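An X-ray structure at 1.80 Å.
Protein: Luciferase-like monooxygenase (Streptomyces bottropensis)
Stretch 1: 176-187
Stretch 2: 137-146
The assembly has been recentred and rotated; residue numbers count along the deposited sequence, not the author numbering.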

# COMPACT_ATOMS: atom_id res chain seq x y z
N SER B 176 -26.34 -8.26 -12.82
CA SER B 176 -26.50 -6.91 -12.32
C SER B 176 -25.21 -6.07 -12.42
O SER B 176 -25.23 -4.90 -12.81
CB SER B 176 -27.02 -7.02 -10.86
OG SER B 176 -26.21 -6.42 -9.89
N SER B 177 -24.07 -6.68 -12.12
CA SER B 177 -22.79 -5.95 -12.21
C SER B 177 -22.48 -5.58 -13.64
O SER B 177 -21.91 -4.53 -13.91
CB SER B 177 -21.63 -6.80 -11.58
OG SER B 177 -21.46 -8.02 -12.27
N ALA B 178 -22.82 -6.48 -14.55
CA ALA B 178 -22.57 -6.26 -15.95
C ALA B 178 -23.43 -5.07 -16.46
O ALA B 178 -22.97 -4.29 -17.28
CB ALA B 178 -22.88 -7.54 -16.73
N GLU B 179 -24.67 -4.97 -15.97
CA GLU B 179 -25.55 -3.81 -16.27
C GLU B 179 -24.96 -2.53 -15.76
O GLU B 179 -24.97 -1.51 -16.44
CB GLU B 179 -26.94 -4.02 -15.63
CG GLU B 179 -27.78 -5.05 -16.38
CD GLU B 179 -29.01 -5.55 -15.60
OE1 GLU B 179 -29.22 -5.16 -14.43
OE2 GLU B 179 -29.77 -6.36 -16.18
N ALA B 180 -24.40 -2.57 -14.56
CA ALA B 180 -23.78 -1.38 -13.97
C ALA B 180 -22.54 -0.94 -14.74
O ALA B 180 -22.39 0.23 -15.07
CB ALA B 180 -23.45 -1.62 -12.51
N ALA B 181 -21.68 -1.90 -15.09
CA ALA B 181 -20.50 -1.60 -15.87
C ALA B 181 -20.87 -1.01 -17.21
O ALA B 181 -20.23 -0.08 -17.70
CB ALA B 181 -19.66 -2.86 -16.07
N ALA B 182 -21.91 -1.58 -17.83
CA ALA B 182 -22.42 -1.06 -19.10
C ALA B 182 -22.92 0.38 -18.97
O ALA B 182 -22.54 1.25 -19.74
CB ALA B 182 -23.53 -1.95 -19.61
N ARG B 183 -23.75 0.60 -17.96
CA ARG B 183 -24.33 1.89 -17.70
C ARG B 183 -23.24 2.95 -17.53
O ARG B 183 -23.38 4.09 -18.00
CB ARG B 183 -25.21 1.79 -16.46
CG ARG B 183 -25.95 3.05 -16.06
CD ARG B 183 -26.97 2.75 -14.97
NE ARG B 183 -26.30 2.55 -13.69
CZ ARG B 183 -26.32 1.44 -12.96
NH1 ARG B 183 -27.00 0.33 -13.33
NH2 ARG B 183 -25.64 1.42 -11.81
N LEU B 184 -22.17 2.59 -16.84
CA LEU B 184 -21.12 3.54 -16.46
C LEU B 184 -20.00 3.64 -17.48
O LEU B 184 -19.09 4.45 -17.33
CB LEU B 184 -20.56 3.15 -15.07
CG LEU B 184 -21.56 3.24 -13.93
CD1 LEU B 184 -21.01 2.57 -12.67
CD2 LEU B 184 -21.94 4.68 -13.65
N GLY B 185 -20.05 2.80 -18.50
CA GLY B 185 -19.05 2.80 -19.54
C GLY B 185 -17.69 2.34 -19.03
O GLY B 185 -16.67 2.86 -19.44
N LEU B 186 -17.70 1.35 -18.16
CA LEU B 186 -16.45 0.84 -17.59
C LEU B 186 -15.99 -0.44 -18.23
O LEU B 186 -16.82 -1.30 -18.56
CB LEU B 186 -16.64 0.60 -16.11
CG LEU B 186 -16.72 1.87 -15.29
CD1 LEU B 186 -17.17 1.52 -13.89
CD2 LEU B 186 -15.40 2.61 -15.28
N PRO B 187 -14.66 -0.63 -18.30
CA PRO B 187 -14.13 -1.94 -18.60
C PRO B 187 -14.61 -2.92 -17.51
O PRO B 187 -14.80 -2.52 -16.38
CB PRO B 187 -12.61 -1.73 -18.53
CG PRO B 187 -12.40 -0.27 -18.76
CD PRO B 187 -13.60 0.38 -18.15
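Stretch 2 (137-146) LWRRLEQLRA

Stretch 2 is helical throughout, part of a longer helix that begins before Leu-137 and runs on past Ala-146. It packs beside the helix of stretch 1 with the two helices running in roughly the same direction: the signed crossing angle is -30°, and the axes come no closer than 11.7 Å. That is a generous separation, bridged by large side chains. The register pairs Trp-138 with Ala-180, their CA atoms 7.4 Å apart, and one turn later Glu-142 with Leu-184, CA to CA 8.6 Å. Together the stretches bury 441 Å², and the residues of stretch 2 that do so, Trp-138, Leu-141, Glu-142 and Arg-145, recur at the three- and four-residue spacing of a single helix face.

The aromatic contact lies nearest the N-terminal end of stretch 2. Trp-138, with chi1 in the m well, presents one face of its indole to Ala-180, whose CB stands 3.6 Å from the centroid of the six-membered ring and only 15° off its normal, a CH-pi contact. A methyl group suits this place because it is small enough to let the broad ring lie close to the neighbouring helix. Ser-177, one turn earlier, approaches the same ring with its CA 4.2 Å from Trp-138 CH2. Arg-183 points its CB sideways, but its long side chain brings NH2 to 3.4 Å from Trp-138 CD1; the indole carbon lies at the guanidinium edge, so the two groups do not stack.

Aliphatic packing follows. Leu-141, rotamer t, p, sets CD2 against two leucines of stretch 1, 4.0 Å from Leu-184 CD1 and 3.8 Å from Leu-186 CD1. Branched, flexible leucines fill such a space well without asking for polar partners. Leu-184 CD2 also touches the carboxylate of Glu-142, 3.5 Å from OE2.

The polar contact comes where the stretch 1 helix ends. Gly-185 has positive phi, which glycine adopts readily, and the Schellman motif folds the chain back on its last turn. Leu-184 O accepts two hydrogen bonds from Arg-145, from NH2 at 2.7 Å and from NH1 at 3.0 Å. Arginine suits the task because its planar guanidinium can offer two N-H groups to one oxygen, and the carbonyl lies near that plane. A long salt bridge within stretch 2, Arg-145 NH1 to Glu-142 OE2 at 3.7 Å, adds a charged partner for the same group. Leu-186 CD2 lies 3.2 Å from Arg-145 NH2, a close contact beside the hydrogen-bonded group.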

# COMPACT_ATOMS: atom_id res chain seq x y z
N LEU B 137 -22.37 0.83 -3.87
CA LEU B 137 -21.09 0.61 -4.55
C LEU B 137 -21.01 1.49 -5.78
O LEU B 137 -19.98 2.14 -6.00
CB LEU B 137 -20.90 -0.85 -4.92
CG LEU B 137 -19.61 -1.19 -5.69
CD1 LEU B 137 -18.39 -0.71 -4.92
CD2 LEU B 137 -19.52 -2.69 -5.95
N TRP B 138 -22.10 1.56 -6.55
CA TRP B 138 -22.07 2.34 -7.79
C TRP B 138 -21.94 3.83 -7.52
O TRP B 138 -21.25 4.54 -8.26
CB TRP B 138 -23.28 2.07 -8.68
CG TRP B 138 -23.69 0.62 -8.80
CD1 TRP B 138 -24.96 0.13 -8.75
CD2 TRP B 138 -22.82 -0.52 -8.96
NE1 TRP B 138 -24.94 -1.23 -8.89
CE2 TRP B 138 -23.65 -1.66 -9.01
CE3 TRP B 138 -21.43 -0.68 -9.08
CZ2 TRP B 138 -23.13 -2.96 -9.17
CZ3 TRP B 138 -20.92 -1.98 -9.22
CH2 TRP B 138 -21.78 -3.10 -9.27
N ARG B 139 -22.51 4.28 -6.41
CA ARG B 139 -22.30 5.64 -5.94
C ARG B 139 -20.83 5.92 -5.54
O ARG B 139 -20.27 6.96 -5.87
CB ARG B 139 -23.18 5.92 -4.73
CG ARG B 139 -23.23 7.38 -4.30
CD ARG B 139 -23.85 7.58 -2.93
NE ARG B 139 -25.28 7.21 -2.89
CZ ARG B 139 -26.30 8.05 -3.12
NH1 ARG B 139 -26.08 9.33 -3.44
NH2 ARG B 139 -27.56 7.61 -3.05
N ARG B 140 -20.25 4.99 -4.80
CA ARG B 140 -18.82 5.10 -4.41
C ARG B 140 -17.93 5.12 -5.63
O ARG B 140 -16.96 5.86 -5.70
CB ARG B 140 -18.43 3.93 -3.53
CG ARG B 140 -18.88 4.04 -2.11
CD ARG B 140 -18.70 2.72 -1.38
NE ARG B 140 -19.24 2.86 -0.05
CZ ARG B 140 -18.58 3.36 0.97
NH1 ARG B 140 -17.31 3.65 0.89
NH2 ARG B 140 -19.22 3.52 2.12
N LEU B 141 -18.29 4.33 -6.61
CA LEU B 141 -17.55 4.23 -7.83
C LEU B 141 -17.58 5.56 -8.61
O LEU B 141 -16.58 5.98 -9.18
CB LEU B 141 -18.12 3.06 -8.65
CG LEU B 141 -17.39 2.49 -9.84
CD1 LEU B 141 -15.93 2.22 -9.56
CD2 LEU B 141 -18.11 1.21 -10.25
N GLU B 142 -18.72 6.23 -8.61
CA GLU B 142 -18.83 7.58 -9.18
C GLU B 142 -17.99 8.58 -8.40
O GLU B 142 -17.35 9.45 -8.98
CB GLU B 142 -20.29 8.12 -9.13
CG GLU B 142 -20.68 8.85 -10.42
CD GLU B 142 -21.11 7.88 -11.49
OE1 GLU B 142 -22.33 7.57 -11.55
OE2 GLU B 142 -20.22 7.45 -12.26
N GLN B 143 -18.05 8.50 -7.08
CA GLN B 143 -17.23 9.36 -6.24
C GLN B 143 -15.74 9.16 -6.52
O GLN B 143 -14.97 10.11 -6.60
CB GLN B 143 -17.45 9.05 -4.78
CG GLN B 143 -18.71 9.55 -4.14
CD GLN B 143 -18.64 9.31 -2.64
OE1 GLN B 143 -18.89 8.19 -2.18
NE2 GLN B 143 -18.22 10.32 -1.88
N LEU B 144 -15.34 7.90 -6.65
CA LEU B 144 -13.94 7.56 -6.95
C LEU B 144 -13.53 8.19 -8.27
O LEU B 144 -12.48 8.78 -8.39
CB LEU B 144 -13.78 6.04 -6.99
CG LEU B 144 -12.44 5.49 -7.42
CD1 LEU B 144 -11.31 6.06 -6.57
CD2 LEU B 144 -12.49 3.97 -7.31
N ARG B 145 -14.36 8.00 -9.30
CA ARG B 145 -14.06 8.55 -10.63
C ARG B 145 -13.92 10.08 -10.56
O ARG B 145 -13.01 10.63 -11.17
CB ARG B 145 -15.15 8.08 -11.62
CG ARG B 145 -14.96 8.27 -13.10
CD ARG B 145 -16.24 7.79 -13.80
NE ARG B 145 -15.99 6.82 -14.85
CZ ARG B 145 -16.96 6.16 -15.49
NH1 ARG B 145 -18.23 6.35 -15.18
NH2 ARG B 145 -16.65 5.31 -16.45
N ALA B 146 -14.74 10.73 -9.75
CA ALA B 146 -14.67 12.17 -9.56
C ALA B 146 -13.38 12.57 -8.84
O ALA B 146 -12.74 13.55 -9.21
CB ALA B 146 -15.88 12.68 -8.78